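Transcriptional regulator, LacI family (Arthrobacter sp., PDB 4RKQ) probably acts as a sugar-responsive transcription factor of the LacI family, whose periplasmic-binding-protein-like domain would bind the small-molecule effector. Local coordinates at residues Arg91-Val96 and Glu255-Leu260. Numbering follows the deposited sequence.
Sequences RRPLIV and ELLVGL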
loop_
_atom_site.group_PDB
_atom_site.type_symbol
_atom_site.label_atom_id
_atom_site.label_comp_id
_atom_site.label_asym_id
_atom_site.label_seq_id
_atom_site.Cartn_x
_atom_site.Cartn_y
_atom_site.Cartn_z
ATOM N N ARG A 91 -27.600 4.929 15.869
ATOM C CA ARG A 91 -28.111 3.718 15.186
ATOM C C ARG A 91 -27.462 3.462 13.820
ATOM O O ARG A 91 -27.768 2.463 13.127
ATOM C CB ARG A 91 -29.642 3.828 15.027
ATOM C CG ARG A 91 -30.349 3.695 16.363
ATOM C CD ARG A 91 -31.792 4.087 16.267
ATOM N NE ARG A 91 -32.500 3.311 15.234
ATOM C CZ ARG A 91 -33.139 2.165 15.428
ATOM N NH1 ARG A 91 -33.180 1.613 16.619
ATOM N NH2 ARG A 91 -33.776 1.588 14.406
ATOM N N ARG A 92 -26.601 4.390 13.388
ATOM C CA ARG A 92 -25.811 4.173 12.179
ATOM C C ARG A 92 -24.748 3.096 12.522
ATOM O O ARG A 92 -23.986 3.235 13.458
ATOM C CB ARG A 92 -25.154 5.487 11.692
ATOM C CG ARG A 92 -26.129 6.625 11.417
ATOM C CD ARG A 92 -25.453 7.969 11.219
ATOM N NE ARG A 92 -25.005 8.490 12.506
ATOM C CZ ARG A 92 -24.685 9.747 12.742
ATOM N NH1 ARG A 92 -24.706 10.648 11.756
ATOM N NH2 ARG A 92 -24.271 10.091 13.960
ATOM N N PRO A 93 -24.766 1.973 11.815
ATOM C CA PRO A 93 -23.985 0.814 12.258
ATOM C C PRO A 93 -22.479 0.989 12.069
ATOM O O PRO A 93 -22.028 1.529 11.040
ATOM C CB PRO A 93 -24.514 -0.347 11.376
ATOM C CG PRO A 93 -25.290 0.280 10.279
ATOM C CD PRO A 93 -25.693 1.661 10.701
ATOM N N LEU A 94 -21.748 0.642 13.120
ATOM C CA LEU A 94 -20.327 0.456 13.053
ATOM C C LEU A 94 -20.003 -1.029 12.964
ATOM O O LEU A 94 -20.500 -1.826 13.766
ATOM C CB LEU A 94 -19.678 1.031 14.296
ATOM C CG LEU A 94 -18.190 0.821 14.475
ATOM C CD1 LEU A 94 -17.396 1.534 13.380
ATOM C CD2 LEU A 94 -17.798 1.342 15.855
ATOM N N ILE A 95 -19.161 -1.368 11.974
ATOM C CA ILE A 95 -18.512 -2.651 11.917
ATOM C C ILE A 95 -17.033 -2.431 12.197
ATOM O O ILE A 95 -16.331 -1.836 11.385
ATOM C CB ILE A 95 -18.683 -3.295 10.530
ATOM C CG1 ILE A 95 -20.193 -3.496 10.288
ATOM C CG2 ILE A 95 -17.945 -4.628 10.484
ATOM C CD1 ILE A 95 -20.526 -3.915 8.922
ATOM N N VAL A 96 -16.564 -2.936 13.318
ATOM C CA VAL A 96 -15.111 -2.950 13.651
ATOM C C VAL A 96 -14.426 -4.267 13.419
ATOM O O VAL A 96 -15.029 -5.327 13.531
ATOM C CB VAL A 96 -14.861 -2.556 15.134
ATOM C CG1 VAL A 96 -15.227 -1.112 15.384
ATOM C CG2 VAL A 96 -15.631 -3.462 16.091
ATOM N N GLU A 255 -21.017 -7.802 3.789
ATOM C CA GLU A 255 -22.229 -8.609 3.943
ATOM C C GLU A 255 -22.846 -8.424 5.325
ATOM O O GLU A 255 -24.056 -8.312 5.470
ATOM C CB GLU A 255 -21.927 -10.075 3.661
ATOM C CG GLU A 255 -21.736 -10.269 2.180
ATOM C CD GLU A 255 -21.509 -11.725 1.812
ATOM O OE1 GLU A 255 -21.237 -12.557 2.702
ATOM O OE2 GLU A 255 -21.578 -12.033 0.613
ATOM N N LEU A 256 -22.021 -8.311 6.351
ATOM C CA LEU A 256 -22.548 -7.956 7.639
ATOM C C LEU A 256 -23.289 -6.607 7.582
ATOM O O LEU A 256 -24.374 -6.441 8.174
ATOM C CB LEU A 256 -21.389 -7.891 8.635
ATOM C CG LEU A 256 -21.655 -7.730 10.091
ATOM C CD1 LEU A 256 -22.784 -8.634 10.552
ATOM C CD2 LEU A 256 -20.371 -8.047 10.852
ATOM N N LEU A 257 -22.702 -5.616 6.914
ATOM C CA LEU A 257 -23.333 -4.293 6.870
ATOM C C LEU A 257 -24.637 -4.367 6.073
ATOM O O LEU A 257 -25.611 -3.753 6.428
ATOM C CB LEU A 257 -22.413 -3.287 6.216
ATOM C CG LEU A 257 -22.939 -1.866 6.126
ATOM C CD1 LEU A 257 -23.392 -1.333 7.486
ATOM C CD2 LEU A 257 -21.823 -1.014 5.520
ATOM N N VAL A 258 -24.649 -5.144 4.988
ATOM C CA VAL A 258 -25.921 -5.340 4.259
ATOM C C VAL A 258 -27.020 -5.852 5.209
ATOM O O VAL A 258 -28.150 -5.359 5.188
ATOM C CB VAL A 258 -25.777 -6.300 3.065
ATOM C CG1 VAL A 258 -27.152 -6.641 2.468
ATOM C CG2 VAL A 258 -24.863 -5.699 1.993
ATOM N N GLY A 259 -26.683 -6.825 6.048
ATOM C CA GLY A 259 -27.638 -7.451 6.935
ATOM C C GLY A 259 -28.087 -6.525 8.047
ATOM O O GLY A 259 -29.264 -6.527 8.490
ATOM N N LEU A 260 -27.167 -5.705 8.511
ATOM C CA LEU A 260 -27.495 -4.712 9.537
ATOM C C LEU A 260 -28.376 -3.621 8.959
ATOM O O LEU A 260 -29.327 -3.193 9.618
ATOM C CB LEU A 260 -26.225 -4.090 10.153
ATOM C CG LEU A 260 -25.432 -5.058 11.055
ATOM C CD1 LEU A 260 -24.012 -4.580 11.273
ATOM C CD2 LEU A 260 -26.152 -5.223 12.375
#
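The guanidinium of Arg92 is gripped twice, NE donating to Leu89 O and NH2 to Val88 O, which ties the start of 91-96 to the end of helix 82-89. Within 255-260, Leu256 O accepts the shorter of two helical bonds, 2.9 Å from Leu260 N, which sets Leu256 and Leu260 one turn apart on the same flank of helix 246-262. No hydrogen bond crosses between the segments; the contact is made by aliphatic side chains. Ile95 supplies its tip. CG1 stands beside the backbone N (chi1 -61°) and CD1 continues the chain almost fully extended (chi2 171°), so the methyl reaches the helix backbone at Leu257. There Ile95 CD1 lies 3.4 Å from Leu257 CB, closer than two carbons normally pack, and equally close to Leu257 N. The same methyl meets Leu256 at CB and CG, each 4.1 Å from Ile95 CD1. Lower on the side chain, Ile95 CG1 is brushed by Leu260 CD1 at 4.1 Å, the two side chains meeting at a slant. Leu257 has CG anti to its backbone N, which carries its end toward the strand; Leu257 CD1 meets Pro93 CG at 3.7 Å, with the side chains roughly perpendicular. The axes of strand 94-96 and helix 255-260 run roughly antiparallel, at 154°. This is helix-on-sheet packing in an alpha/beta subdomain like those of periplasmic binding proteins. Strand 94-97 lies between parallel strands 73-76 and 106-110, which Leu257 and Leu256 touch at Ala73 and Ile108, while Leu94 points away from the helix to pack on Ala85 and Leu89 of helix 82-89.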